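Possible glutathione S-transferase (Rhodopseudomonas palustris, PDB 3M8N) probably acts as a glutathione transferase, joining glutathione to electrophilic compounds. Local coordinates at residues S8-G13 with K17-L22; V55-L58 with R64-A67; E68-L73 with F99-L104. All blocks are in the same frame, centred on the assembly; numbering follows the deposited sequence.

Contact 1 (S8-G13 with K17-L22); sequences SMQRSG and KVRLAL
Arg-19 sends its side chain back toward Ser-8 because CG stands anti to the carbonyl carbon (chi1 -77°) and the chain, straight at chi2, bends only at chi3 (-115°), turning the guanidinium into the loop. Ser-8 meets it with OG swung opposite its own backbone N. Arg-19 NE gives a nearly straight hydrogen bond to Ser-8 OG at 3.2 Å, with the hydroxyl oxygen at the guanidinium edge and in its plane; NH2 adds a weak bond to the same oxygen. At the far end, NH1 (3.2 Å) and NH2 (3.0 Å) both donate weak, bent bonds to Gln-10 O. The Gln-10 amide lies over one guanidinium face, the two planes 25° apart, with OE1 above the centre, while its NE2 is bonded to Trp-203 O. With an alanine in place of Arg-19 the donors to Ser-8 OG and Gln-10 O are gone, and the Gln-10 amide would probably be freer to turn, having lost the flat group it stacks on. Nearer the helix start, Gly-13 O accepts the helical bond from Lys-17 N, and Lys-17 CD rests 3.3 Å from that oxygen as the chain bends away to put NZ in a salt bridge with Glu-100. The arginine thus ties the loop, through its beta turn from Met-9 to Ser-12, to the helix that follows. Ser-8 ends strand 4-8, its backbone hydrogen-bonded to Val-32 and Val-34, whereas Val-18 and Leu-22 cover Leu-6 of that strand and Val-18 and Ala-21 pack on helix 69-77.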
ATOM      1  N   SER A   8     -11.962   6.905  13.856  1.00 27.14           N
ATOM      2  CA  SER A   8     -12.618   6.668  12.578  1.00 27.51           C
ATOM      3  C   SER A   8     -13.360   7.879  12.085  1.00 27.07           C
ATOM      4  O   SER A   8     -13.954   8.576  12.826  1.00 27.05           O
ATOM      5  CB  SER A   8     -13.579   5.450  12.699  1.00 27.10           C
ATOM      6  OG  SER A   8     -14.372   5.241  11.575  1.00 27.29           O
HETATM    7  N   MSE A   9     -13.314   8.122  10.802  1.00 28.55           N
HETATM    8  CA  MSE A   9     -14.222   9.043  10.215  1.00 28.92           C
HETATM    9  C   MSE A   9     -15.301   8.307   9.447  1.00 28.18           C
HETATM   10  O   MSE A   9     -15.042   7.461   8.631  1.00 27.77           O
HETATM   11  CB  MSE A   9     -13.446   9.949   9.293  1.00 30.10           C
HETATM   12  CG  MSE A   9     -14.223  11.147   8.852  1.00 35.43           C
HETATM   13 SE   MSE A   9     -13.135  12.264   7.676  1.00 49.97          SE
HETATM   14  CE  MSE A   9     -14.486  12.627   6.349  1.00 43.56           C
ATOM     15  N   GLN A  10     -16.534   8.678   9.702  1.00 29.66           N
ATOM     16  CA  GLN A  10     -17.721   7.962   9.192  1.00 30.86           C
ATOM     17  C   GLN A  10     -17.762   7.930   7.661  1.00 30.57           C
ATOM     18  O   GLN A  10     -17.937   6.892   7.070  1.00 30.38           O
ATOM     19  CB  GLN A  10     -18.997   8.541   9.852  1.00 30.70           C
ATOM     20  CG  GLN A  10     -20.304   7.816   9.592  1.00 33.64           C
ATOM     21  CD  GLN A  10     -20.335   6.388  10.156  1.00 33.61           C
ATOM     22  OE1 GLN A  10     -19.803   6.099  11.210  1.00 38.43           O
ATOM     23  NE2 GLN A  10     -20.911   5.499   9.410  1.00 34.18           N
ATOM     24  N   ARG A  11     -17.480   9.056   7.027  1.00 31.99           N
ATOM     25  CA  ARG A  11     -17.597   9.171   5.569  1.00 33.23           C
ATOM     26  C   ARG A  11     -16.251   9.019   4.874  1.00 32.36           C
ATOM     27  O   ARG A  11     -16.170   9.155   3.673  1.00 33.71           O
ATOM     28  CB  ARG A  11     -18.290  10.495   5.164  1.00 34.81           C
ATOM     29  CG  ARG A  11     -19.830  10.581   5.513  1.00 41.40           C
ATOM     30  CD  ARG A  11     -20.500  11.943   5.175  1.00 48.21           C
ATOM     31  NE  ARG A  11     -20.322  12.248   3.752  1.00 56.52           N
ATOM     32  CZ  ARG A  11     -21.272  12.189   2.813  1.00 60.58           C
ATOM     33  NH1 ARG A  11     -22.531  11.862   3.140  1.00 63.85           N
ATOM     34  NH2 ARG A  11     -20.968  12.472   1.540  1.00 59.29           N
ATOM     35  N   SER A  12     -15.201   8.704   5.618  1.00 30.17           N
ATOM     36  CA  SER A  12     -13.927   8.359   5.017  1.00 28.34           C
ATOM     37  C   SER A  12     -13.846   6.914   4.467  1.00 27.82           C
ATOM     38  O   SER A  12     -14.185   5.955   5.184  1.00 28.36           O
ATOM     39  CB  SER A  12     -12.891   8.543   6.082  1.00 28.25           C
ATOM     40  OG  SER A  12     -11.729   7.936   5.698  1.00 29.52           O
ATOM     41  N   GLY A  13     -13.381   6.729   3.226  1.00 25.42           N
ATOM     42  CA  GLY A  13     -13.305   5.411   2.628  1.00 24.57           C
ATOM     43  C   GLY A  13     -12.268   4.520   3.278  1.00 24.21           C
ATOM     44  O   GLY A  13     -12.469   3.341   3.410  1.00 24.16           O
ATOM     45  N   LYS A  17     -13.188   0.901   5.255  1.00 22.87           N
ATOM     46  CA  LYS A  17     -12.496  -0.400   5.091  1.00 22.58           C
ATOM     47  C   LYS A  17     -12.299  -1.163   6.410  1.00 21.67           C
ATOM     48  O   LYS A  17     -12.589  -2.345   6.498  1.00 21.96           O
ATOM     49  CB  LYS A  17     -11.138  -0.227   4.409  1.00 22.13           C
ATOM     50  CG  LYS A  17     -11.213   0.048   2.975  1.00 23.15           C
ATOM     51  CD  LYS A  17     -10.215   1.106   2.585  1.00 22.67           C
ATOM     52  CE  LYS A  17      -8.932   0.556   2.534  1.00 25.28           C
ATOM     53  NZ  LYS A  17      -8.268   1.320   1.443  1.00 26.97           N
ATOM     54  N   VAL A  18     -11.792  -0.475   7.421  1.00 21.36           N
ATOM     55  CA  VAL A  18     -11.490  -1.073   8.668  1.00 20.56           C
ATOM     56  C   VAL A  18     -12.761  -1.418   9.414  1.00 21.04           C
ATOM     57  O   VAL A  18     -12.860  -2.478   9.979  1.00 21.30           O
ATOM     58  CB  VAL A  18     -10.664  -0.168   9.519  1.00 19.78           C
ATOM     59  CG1 VAL A  18     -10.437  -0.866  10.754  1.00 20.36           C
ATOM     60  CG2 VAL A  18      -9.312   0.193   8.831  1.00 19.36           C
ATOM     61  N   ARG A  19     -13.733  -0.532   9.431  1.00 20.67           N
ATOM     62  CA  ARG A  19     -15.056  -0.899   9.974  1.00 20.90           C
ATOM     63  C   ARG A  19     -15.701  -2.115   9.305  1.00 20.89           C
ATOM     64  O   ARG A  19     -16.324  -2.896   9.950  1.00 21.78           O
ATOM     65  CB  ARG A  19     -15.996   0.245   9.821  1.00 20.37           C
ATOM     66  CG  ARG A  19     -15.866   1.430  10.804  1.00 21.06           C
ATOM     67  CD  ARG A  19     -17.126   2.311  10.561  1.00 25.15           C
ATOM     68  NE  ARG A  19     -16.615   3.527  10.049  1.00 33.08           N
ATOM     69  CZ  ARG A  19     -16.849   4.158   8.929  1.00 27.61           C
ATOM     70  NH1 ARG A  19     -17.772   3.832   8.073  1.00 27.04           N
ATOM     71  NH2 ARG A  19     -16.098   5.216   8.747  1.00 29.76           N
ATOM     72  N   LEU A  20     -15.550  -2.267   8.012  1.00 22.00           N
ATOM     73  CA  LEU A  20     -16.121  -3.358   7.265  1.00 22.19           C
ATOM     74  C   LEU A  20     -15.470  -4.660   7.696  1.00 24.03           C
ATOM     75  O   LEU A  20     -16.176  -5.633   8.010  1.00 24.85           O
ATOM     76  CB  LEU A  20     -15.936  -3.151   5.767  1.00 21.37           C
ATOM     77  CG  LEU A  20     -16.511  -4.199   4.824  1.00 19.79           C
ATOM     78  CD1 LEU A  20     -18.003  -4.454   5.181  1.00 18.42           C
ATOM     79  CD2 LEU A  20     -16.344  -3.790   3.400  1.00 19.91           C
ATOM     80  N   ALA A  21     -14.128  -4.676   7.739  1.00 23.82           N
ATOM     81  CA  ALA A  21     -13.375  -5.818   8.263  1.00 22.14           C
ATOM     82  C   ALA A  21     -13.808  -6.192   9.672  1.00 21.44           C
ATOM     83  O   ALA A  21     -14.060  -7.336   9.918  1.00 21.40           O
ATOM     84  CB  ALA A  21     -11.863  -5.548   8.203  1.00 22.88           C
ATOM     85  N   LEU A  22     -13.930  -5.230  10.569  1.00 20.73           N
ATOM     86  CA  LEU A  22     -14.391  -5.480  11.905  1.00 22.00           C
ATOM     87  C   LEU A  22     -15.823  -6.072  11.976  1.00 23.73           C
ATOM     88  O   LEU A  22     -16.067  -6.938  12.812  1.00 24.46           O
ATOM     89  CB  LEU A  22     -14.279  -4.236  12.767  1.00 21.49           C
ATOM     90  CG  LEU A  22     -12.825  -3.775  13.030  1.00 20.96           C
ATOM     91  CD1 LEU A  22     -12.691  -2.408  13.573  1.00 16.62           C
ATOM     92  CD2 LEU A  22     -12.129  -4.749  13.941  1.00 21.45           C
TER

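Contact 2 (V55-L58 with R64-A67); sequences VPLL and RYLA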
ATOM      1  N   VAL A  55      -6.204   9.212  10.193  1.00 32.32           N
ATOM      2  CA  VAL A  55      -7.416   8.473  10.556  1.00 30.62           C
ATOM      3  C   VAL A  55      -7.689   7.486   9.376  1.00 28.63           C
ATOM      4  O   VAL A  55      -7.639   7.915   8.247  1.00 28.93           O
ATOM      5  CB  VAL A  55      -8.567   9.514  10.737  1.00 31.49           C
ATOM      6  CG1 VAL A  55      -9.824   8.903  11.139  1.00 27.62           C
ATOM      7  CG2 VAL A  55      -8.167  10.522  11.779  1.00 32.11           C
ATOM      8  N   PRO A  56      -7.966   6.172   9.620  1.00 26.40           N
ATOM      9  CA  PRO A  56      -8.197   5.502  10.882  1.00 25.54           C
ATOM     10  C   PRO A  56      -6.904   5.220  11.661  1.00 24.85           C
ATOM     11  O   PRO A  56      -5.822   5.208  11.085  1.00 25.63           O
ATOM     12  CB  PRO A  56      -8.906   4.216  10.456  1.00 24.53           C
ATOM     13  CG  PRO A  56      -8.271   3.868   9.135  1.00 24.30           C
ATOM     14  CD  PRO A  56      -7.991   5.207   8.496  1.00 25.78           C
ATOM     15  N   LEU A  57      -7.052   5.028  12.966  1.00 24.82           N
ATOM     16  CA  LEU A  57      -5.987   4.616  13.838  1.00 25.12           C
ATOM     17  C   LEU A  57      -6.531   3.556  14.735  1.00 25.19           C
ATOM     18  O   LEU A  57      -7.602   3.712  15.305  1.00 25.27           O
ATOM     19  CB  LEU A  57      -5.539   5.790  14.678  1.00 24.21           C
ATOM     20  CG  LEU A  57      -4.118   5.866  15.225  1.00 25.12           C
ATOM     21  CD1 LEU A  57      -3.098   5.871  14.125  1.00 24.04           C
ATOM     22  CD2 LEU A  57      -4.029   7.153  15.986  1.00 24.31           C
ATOM     23  N   LEU A  58      -5.794   2.456  14.842  1.00 25.87           N
ATOM     24  CA  LEU A  58      -6.170   1.373  15.712  1.00 27.31           C
ATOM     25  C   LEU A  58      -5.263   1.301  16.913  1.00 28.83           C
ATOM     26  O   LEU A  58      -4.126   0.969  16.780  1.00 27.64           O
ATOM     27  CB  LEU A  58      -6.064   0.042  14.972  1.00 26.51           C
ATOM     28  CG  LEU A  58      -6.579  -1.211  15.640  1.00 25.28           C
ATOM     29  CD1 LEU A  58      -8.020  -1.075  15.676  1.00 25.56           C
ATOM     30  CD2 LEU A  58      -6.155  -2.465  14.876  1.00 26.00           C
ATOM     31  N   ARG A  64      -0.411   2.513  22.064  1.00 36.56           N
ATOM     32  CA  ARG A  64       0.206   2.017  20.874  1.00 35.06           C
ATOM     33  C   ARG A  64      -0.801   1.974  19.716  1.00 32.62           C
ATOM     34  O   ARG A  64      -1.788   1.285  19.765  1.00 32.11           O
ATOM     35  CB  ARG A  64       0.834   0.658  21.115  1.00 35.67           C
ATOM     36  CG  ARG A  64       1.857   0.335  20.018  1.00 41.65           C
ATOM     37  CD  ARG A  64       2.544  -1.005  20.161  1.00 45.49           C
ATOM     38  NE  ARG A  64       3.379  -1.245  18.992  1.00 49.35           N
ATOM     39  CZ  ARG A  64       4.017  -2.394  18.742  1.00 52.82           C
ATOM     40  NH1 ARG A  64       3.926  -3.408  19.610  1.00 53.04           N
ATOM     41  NH2 ARG A  64       4.774  -2.526  17.637  1.00 51.14           N
ATOM     42  N   TYR A  65      -0.516   2.733  18.676  1.00 30.73           N
ATOM     43  CA  TYR A  65      -1.421   2.965  17.546  1.00 29.19           C
ATOM     44  C   TYR A  65      -0.927   2.460  16.199  1.00 27.64           C
ATOM     45  O   TYR A  65       0.181   2.721  15.791  1.00 30.44           O
ATOM     46  CB  TYR A  65      -1.665   4.442  17.458  1.00 28.02           C
ATOM     47  CG  TYR A  65      -2.142   4.983  18.757  1.00 29.98           C
ATOM     48  CD1 TYR A  65      -3.505   4.959  19.086  1.00 30.50           C
ATOM     49  CD2 TYR A  65      -1.257   5.476  19.684  1.00 31.18           C
ATOM     50  CE1 TYR A  65      -3.948   5.436  20.288  1.00 33.09           C
ATOM     51  CE2 TYR A  65      -1.700   5.973  20.909  1.00 35.04           C
ATOM     52  CZ  TYR A  65      -3.040   5.934  21.200  1.00 36.61           C
ATOM     53  OH  TYR A  65      -3.477   6.403  22.405  1.00 41.95           O
ATOM     54  N   LEU A  66      -1.742   1.729  15.497  1.00 25.15           N
ATOM     55  CA  LEU A  66      -1.384   1.345  14.189  1.00 23.12           C
ATOM     56  C   LEU A  66      -2.156   2.196  13.200  1.00 22.54           C
ATOM     57  O   LEU A  66      -3.323   2.432  13.359  1.00 22.35           O
ATOM     58  CB  LEU A  66      -1.631  -0.154  14.029  1.00 22.57           C
ATOM     59  CG  LEU A  66      -1.483  -0.793  12.678  1.00 20.27           C
ATOM     60  CD1 LEU A  66      -0.037  -0.918  12.339  1.00 17.30           C
ATOM     61  CD2 LEU A  66      -2.137  -2.076  12.777  1.00 19.57           C
ATOM     62  N   ALA A  67      -1.447   2.751  12.225  1.00 22.33           N
ATOM     63  CA  ALA A  67      -2.027   3.603  11.227  1.00 21.29           C
ATOM     64  C   ALA A  67      -2.031   2.898   9.915  1.00 20.36           C
ATOM     65  O   ALA A  67      -1.462   1.839   9.778  1.00 20.99           O
ATOM     66  CB  ALA A  67      -1.251   4.848  11.106  1.00 21.24           C
TER
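Leu-58 and Leu-66 face each other as an antiparallel hydrogen-bonded pair, and their two reciprocal bonds form the firm centre of the contact: Leu-58 N to Leu-66 O at 2.9 Å and Leu-66 N to Leu-58 O at 2.8 Å, both close to straight. Tyr-65 CA also sets a C-H contact on Leu-58 O. The side chains of this pair share one sheet face, where both meet Tyr-75 of helix 69-77. On the other face, Leu-57 has its CG turned opposite the backbone N (chi1 -153°), which lays the isobutyl branch across the partner strand: CG reaches Tyr-65 CB at 3.6 Å, CD1 reaches Ala-67 CB at 3.7 Å, and CD2 comes obliquely against the Tyr-65 ring near CD1. Looser by contrast is the Arg-64 end. Its extended side chain leaves the hairpin toward a neighbouring subunit, where Asp-89 and Glu-92 offer long, weak ion pairs, and Tyr-65 is partly open to solvent. Ala-67 N, however, is hydrogen-bonded to Gln-95 of that subunit. Pro-56, just before the first strand, follows a cis peptide bond and packs against Val-18 and Ile-72 of two helices. A cis-proline leading into a beta hairpin is a hallmark of the thioredoxin fold, and in related transferases the backbone beside it contacts glutathione, a role consistent with the position of Val-55 here.

Contact 3 (E68-L73 with F99-L104); sequences ESNAIL and FEQHAL
Asn-70 and Gln-101 mark the closest backbone approach, their CA atoms 8.2 Å apart where the first turn of helix 69-77 meets helix 87-117, so only side chains bridge the gap. Asn-70 CG lies anti to the carbonyl carbon (chi1 -74°), which extends the amide toward Glu-100, and ND2 gives a weak, bent hydrogen bond to Glu-100 OE1 at 3.3 Å; amide and carboxylate planes are turned 45° to one another. Asn-70 OD1 takes a weak bond from Lys-17 NZ, whose main partner is Glu-100 OE2. Gln-101 runs past Asn-70 in the opposite direction with its amide nearly perpendicular, and as modelled its NE2 sits 3.3 Å from Asn-70 ND2, two donors with no bond between them. Glu-68, which precedes the helix with a positive phi (78°), turns its OE2 to Gln-54 and to His-102 of the second subunit. Buried between the two domains, the asparagine spans a lysine and a glutamate that are paired with each other; the opposite charges are likely to offset one another, and the amide links both, in a polar patch of the domain interface beside apolar packing on Met-97.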
ATOM      1  N   GLU A  68      -2.661   3.506   8.924  1.00 21.43           N
ATOM      2  CA  GLU A  68      -2.767   2.941   7.561  1.00 22.36           C
ATOM      3  C   GLU A  68      -3.826   1.853   7.494  1.00 22.61           C
ATOM      4  O   GLU A  68      -3.605   0.734   7.930  1.00 24.80           O
ATOM      5  CB  GLU A  68      -1.442   2.412   6.956  1.00 22.28           C
ATOM      6  CG  GLU A  68      -0.338   3.471   6.724  1.00 24.80           C
ATOM      7  CD  GLU A  68      -0.629   4.472   5.610  1.00 29.59           C
ATOM      8  OE1 GLU A  68      -1.404   4.142   4.662  1.00 30.92           O
ATOM      9  OE2 GLU A  68      -0.100   5.601   5.706  1.00 29.50           O
ATOM     10  N   SER A  69      -4.955   2.182   6.880  1.00 21.95           N
ATOM     11  CA  SER A  69      -6.061   1.284   6.777  1.00 21.43           C
ATOM     12  C   SER A  69      -5.673  -0.046   6.268  1.00 20.49           C
ATOM     13  O   SER A  69      -6.202  -0.984   6.733  1.00 21.73           O
ATOM     14  CB  SER A  69      -7.209   1.865   5.973  1.00 21.01           C
ATOM     15  OG  SER A  69      -6.823   2.051   4.658  1.00 23.96           O
ATOM     16  N   ASN A  70      -4.708  -0.165   5.380  1.00 21.10           N
ATOM     17  CA  ASN A  70      -4.401  -1.480   4.806  1.00 19.71           C
ATOM     18  C   ASN A  70      -3.513  -2.317   5.675  1.00 19.80           C
ATOM     19  O   ASN A  70      -3.580  -3.542   5.616  1.00 18.70           O
ATOM     20  CB  ASN A  70      -3.789  -1.364   3.409  1.00 21.01           C
ATOM     21  CG  ASN A  70      -4.797  -0.991   2.332  1.00 21.17           C
ATOM     22  OD1 ASN A  70      -5.927  -0.652   2.562  1.00 22.98           O
ATOM     23  ND2 ASN A  70      -4.356  -1.050   1.166  1.00 23.00           N
ATOM     24  N   ALA A  71      -2.671  -1.655   6.480  1.00 19.65           N
ATOM     25  CA  ALA A  71      -1.926  -2.313   7.561  1.00 18.92           C
ATOM     26  C   ALA A  71      -2.827  -2.747   8.729  1.00 17.66           C
ATOM     27  O   ALA A  71      -2.616  -3.785   9.312  1.00 18.82           O
ATOM     28  CB  ALA A  71      -0.787  -1.397   8.091  1.00 16.38           C
ATOM     29  N   ILE A  72      -3.788  -1.926   9.079  1.00 17.71           N
ATOM     30  CA  ILE A  72      -4.815  -2.269  10.044  1.00 18.00           C
ATOM     31  C   ILE A  72      -5.540  -3.520   9.574  1.00 19.53           C
ATOM     32  O   ILE A  72      -5.683  -4.442  10.331  1.00 21.68           O
ATOM     33  CB  ILE A  72      -5.765  -1.056  10.359  1.00 17.95           C
ATOM     34  CG1 ILE A  72      -4.997   0.091  10.998  1.00 16.57           C
ATOM     35  CG2 ILE A  72      -6.969  -1.452  11.195  1.00 16.72           C
ATOM     36  CD1 ILE A  72      -5.672   1.561  10.894  1.00 14.29           C
ATOM     37  N   LEU A  73      -5.919  -3.599   8.310  1.00 20.20           N
ATOM     38  CA  LEU A  73      -6.660  -4.721   7.800  1.00 20.70           C
ATOM     39  C   LEU A  73      -5.860  -5.963   7.969  1.00 20.36           C
ATOM     40  O   LEU A  73      -6.395  -6.917   8.443  1.00 20.27           O
ATOM     41  CB  LEU A  73      -7.086  -4.559   6.307  1.00 20.21           C
ATOM     42  CG  LEU A  73      -8.183  -3.526   5.914  1.00 22.37           C
ATOM     43  CD1 LEU A  73      -8.517  -3.561   4.427  1.00 20.80           C
ATOM     44  CD2 LEU A  73      -9.385  -3.735   6.677  1.00 20.01           C
ATOM     45  N   PHE A  99      -1.618  -2.457  -4.724  1.00 21.41           N
ATOM     46  CA  PHE A  99      -2.244  -1.914  -5.912  1.00 22.39           C
ATOM     47  C   PHE A  99      -3.291  -0.950  -5.551  1.00 22.67           C
ATOM     48  O   PHE A  99      -3.313   0.091  -6.127  1.00 24.27           O
ATOM     49  CB  PHE A  99      -2.815  -3.019  -6.765  1.00 21.26           C
ATOM     50  CG  PHE A  99      -3.707  -2.553  -7.911  1.00 23.70           C
ATOM     51  CD1 PHE A  99      -3.188  -2.278  -9.152  1.00 24.11           C
ATOM     52  CD2 PHE A  99      -5.088  -2.500  -7.757  1.00 21.45           C
ATOM     53  CE1 PHE A  99      -4.048  -1.902 -10.195  1.00 25.39           C
ATOM     54  CE2 PHE A  99      -5.907  -2.130  -8.807  1.00 24.41           C
ATOM     55  CZ  PHE A  99      -5.393  -1.833  -9.992  1.00 22.57           C
ATOM     56  N   GLU A 100      -4.145  -1.253  -4.596  1.00 23.38           N
ATOM     57  CA  GLU A 100      -5.158  -0.284  -4.165  1.00 23.77           C
ATOM     58  C   GLU A 100      -4.507   0.978  -3.671  1.00 24.47           C
ATOM     59  O   GLU A 100      -4.964   2.034  -3.963  1.00 26.73           O
ATOM     60  CB  GLU A 100      -6.069  -0.872  -3.087  1.00 23.29           C
ATOM     61  CG  GLU A 100      -7.253  -0.023  -2.649  1.00 22.13           C
ATOM     62  CD  GLU A 100      -6.996   0.965  -1.477  1.00 23.68           C
ATOM     63  OE1 GLU A 100      -5.906   1.044  -0.907  1.00 28.37           O
ATOM     64  OE2 GLU A 100      -7.886   1.741  -1.106  1.00 26.45           O
ATOM     65  N   GLN A 101      -3.412   0.879  -2.950  1.00 25.77           N
ATOM     66  CA  GLN A 101      -2.695   2.061  -2.392  1.00 26.52           C
ATOM     67  C   GLN A 101      -2.126   3.083  -3.413  1.00 26.22           C
ATOM     68  O   GLN A 101      -2.277   4.257  -3.207  1.00 25.44           O
ATOM     69  CB  GLN A 101      -1.595   1.602  -1.387  1.00 26.67           C
ATOM     70  CG  GLN A 101      -1.373   2.450  -0.095  1.00 29.52           C
ATOM     71  CD  GLN A 101      -2.622   3.017   0.498  1.00 32.12           C
ATOM     72  OE1 GLN A 101      -2.758   4.223   0.588  1.00 31.16           O
ATOM     73  NE2 GLN A 101      -3.587   2.159   0.853  1.00 40.00           N
ATOM     74  N   HIS A 102      -1.492   2.635  -4.496  1.00 27.28           N
ATOM     75  CA  HIS A 102      -0.995   3.555  -5.537  1.00 28.93           C
ATOM     76  C   HIS A 102      -1.922   3.823  -6.736  1.00 29.03           C
ATOM     77  O   HIS A 102      -1.771   4.823  -7.357  1.00 29.97           O
ATOM     78  CB  HIS A 102       0.388   3.143  -6.046  1.00 29.13           C
ATOM     79  CG  HIS A 102       0.369   1.938  -6.924  1.00 29.84           C
ATOM     80  ND1 HIS A 102       0.229   2.020  -8.287  1.00 30.18           N
ATOM     81  CD2 HIS A 102       0.514   0.627  -6.638  1.00 30.76           C
ATOM     82  CE1 HIS A 102       0.235   0.803  -8.799  1.00 31.36           C
ATOM     83  NE2 HIS A 102       0.396  -0.065  -7.818  1.00 31.16           N
ATOM     84  N   ALA A 103      -2.887   2.945  -7.006  1.00 29.09           N
ATOM     85  CA  ALA A 103      -3.819   3.085  -8.130  1.00 28.89           C
ATOM     86  C   ALA A 103      -5.235   3.534  -7.824  1.00 28.85           C
ATOM     87  O   ALA A 103      -5.765   4.284  -8.568  1.00 29.42           O
ATOM     88  CB  ALA A 103      -3.826   1.847  -8.999  1.00 27.80           C
ATOM     89  N   LEU A 104      -5.847   3.123  -6.722  1.00 31.22           N
ATOM     90  CA  LEU A 104      -7.223   3.574  -6.339  1.00 31.77           C
ATOM     91  C   LEU A 104      -7.337   4.779  -5.434  1.00 32.77           C
ATOM     92  O   LEU A 104      -8.095   5.718  -5.752  1.00 33.66           O
ATOM     93  CB  LEU A 104      -8.070   2.464  -5.693  1.00 31.83           C
ATOM     94  CG  LEU A 104      -9.119   1.794  -6.542  1.00 32.78           C
ATOM     95  CD1 LEU A 104      -8.468   1.169  -7.745  1.00 34.12           C
ATOM     96  CD2 LEU A 104      -9.758   0.759  -5.740  1.00 34.07           C
TER

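Overall arrangement
From the N terminus, strand 4-8 leads into contact 1, a local closure holding the first half of helix 13-24 to the loop before it. Contact 2 closes the hairpin of strands 57-59 and 65-67, and contact 3 closes the longer, mostly helical path from helix 69-77 to helix 87-117. The three follow in series, none nested in or crossing another. Contacts 1 and 2 lie within the thioredoxin-like N-terminal domain and meet where Val-55 touches Ser-8 and Met-9, their centres about 12 Å apart. Contact 3 joins that domain to the helical C-terminal one, touching contact 1 at Lys-17 with Glu-100 and Ala-21 with Leu-73, and contact 2 at Ile-72; contacts 2 and 3 both reach the second subunit.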